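PDB 5UPB: acetoacetate decarboxylase from Sphingomonas wittichii, which is an acetoacetate decarboxylase-like lyase built on the fold of the acetoacetate decarboxylase family. Local coordinates for the interface of chains A and B. Sequence-based numbering; all coordinates share one arbitrary frame. Chains: chain A/B, Acetoacetate decarboxylase.

The interface of chains A and B. Residues chain A 24-26, 244-245; chain B 132, 134.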
loop_
_atom_site.group_PDB
_atom_site.type_symbol
_atom_site.label_atom_id
_atom_site.label_comp_id
_atom_site.label_asym_id
_atom_site.label_seq_id
_atom_site.Cartn_x
_atom_site.Cartn_y
_atom_site.Cartn_z
ATOM N N GLY A 24 2.688 22.637 -5.434
ATOM C CA GLY A 24 3.159 23.078 -4.137
ATOM C C GLY A 24 3.684 21.897 -3.352
ATOM O O GLY A 24 3.224 20.764 -3.523
ATOM N N ALA A 25 4.667 22.155 -2.517
ATOM C CA ALA A 25 5.347 21.060 -1.827
ATOM C C ALA A 25 5.939 21.522 -0.515
ATOM O O ALA A 25 6.359 22.684 -0.364
ATOM C CB ALA A 25 6.473 20.473 -2.684
ATOM N N ASP A 26 6.004 20.590 0.417
ATOM C CA ASP A 26 6.840 20.718 1.604
ATOM C C ASP A 26 8.022 19.773 1.466
ATOM O O ASP A 26 7.845 18.605 1.110
ATOM C CB ASP A 26 6.037 20.441 2.870
ATOM C CG ASP A 26 4.853 21.382 3.033
ATOM O OD1 ASP A 26 4.914 22.533 2.557
ATOM O OD2 ASP A 26 3.871 20.991 3.646
ATOM N N SER A 244 9.127 25.244 2.155
ATOM C CA SER A 244 8.028 25.088 1.210
ATOM C C SER A 244 8.444 25.613 -0.151
ATOM O O SER A 244 9.245 26.555 -0.282
ATOM C CB SER A 244 6.773 25.778 1.713
ATOM O OG SER A 244 6.418 25.200 2.952
ATOM N N TYR A 245 7.823 25.030 -1.162
ATOM C CA TYR A 245 8.236 25.229 -2.526
ATOM C C TYR A 245 7.053 25.162 -3.462
ATOM O O TYR A 245 6.211 24.267 -3.362
ATOM C CB TYR A 245 9.184 24.037 -2.788
ATOM C CG TYR A 245 9.804 23.841 -4.126
ATOM C CD1 TYR A 245 10.107 24.886 -4.937
ATOM C CD2 TYR A 245 10.029 22.548 -4.600
ATOM C CE1 TYR A 245 10.680 24.686 -6.157
ATOM C CE2 TYR A 245 10.591 22.326 -5.827
ATOM C CZ TYR A 245 10.916 23.394 -6.612
ATOM O OH TYR A 245 11.463 23.187 -7.866
ATOM N N HIS B 132 -2.193 23.097 -2.126
ATOM C CA HIS B 132 -1.045 23.562 -1.358
ATOM C C HIS B 132 -0.916 25.074 -1.543
ATOM O O HIS B 132 -1.058 25.572 -2.667
ATOM C CB HIS B 132 0.236 22.866 -1.804
ATOM C CG HIS B 132 1.397 23.129 -0.909
ATOM N ND1 HIS B 132 2.032 24.359 -0.880
ATOM C CD2 HIS B 132 2.040 22.347 -0.007
ATOM C CE1 HIS B 132 3.007 24.321 0.017
ATOM N NE2 HIS B 132 3.041 23.113 0.555
ATOM N N TYR B 134 1.497 27.116 -1.760
ATOM C CA TYR B 134 2.526 27.541 -2.711
ATOM C C TYR B 134 2.238 27.107 -4.136
ATOM O O TYR B 134 3.023 27.425 -5.045
ATOM C CB TYR B 134 3.882 27.008 -2.279
ATOM C CG TYR B 134 4.532 27.739 -1.151
ATOM C CD1 TYR B 134 3.892 27.906 0.060
ATOM C CD2 TYR B 134 5.839 28.180 -1.281
ATOM C CE1 TYR B 134 4.491 28.574 1.086
ATOM C CE2 TYR B 134 6.463 28.821 -0.252
ATOM C CZ TYR B 134 5.794 28.997 0.941
ATOM O OH TYR B 134 6.434 29.640 1.987
#
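B:His132 points its imidazole at the carboxylate of A:Asp26, and the hydrogen bond from NE2 to OD1 is 2.8 Å long and nearly straight, at 171° about the hydrogen. OD1 lies practically in the imidazole plane, as suits an N-H donor, yet the ring meets the carboxylate from above its plane, the two groups being turned 62° apart. From the opposite face of the carboxylate, the hydroxyl OG of A:Ser244 donates to the same OD1 at 3.1 Å, so this oxygen is gripped from both sides and the neighbouring strand positions the acceptor. At the far nitrogen of the ring, ND1 accepts the backbone N-H of B:Tyr134 over 2.9 Å, also close to the ring plane. With both nitrogens engaged, rotation of the imidazole should be restricted, and a neutral ring protonated on NE2 would probably suffice. The ring lies flat along strand 21-34: A:Ala25 N stands 3.5 Å above its centre, and A:Gly24 C covers the same face nearer the rim. Chi1 of -170° sets CG opposite the backbone N of B:His132 and carries the ring out over this strand. B:Tyr134 faces strand 235-249, where CB of A:Ser244 packs on its ring, 3.5 Å from CZ. Replacing B:His132 with an alanine would probably leave A:Asp26 without its partner across the interface, uncover the backbone at A:Gly24 and leave the B:Tyr134 N-H without this acceptor. The patch thus clasps a loop of one subunit onto two strands of the other and, repeated by the two-fold symmetry, probably helps to hold the two chains together in the deposited four-chain assembly, if that is the form in solution.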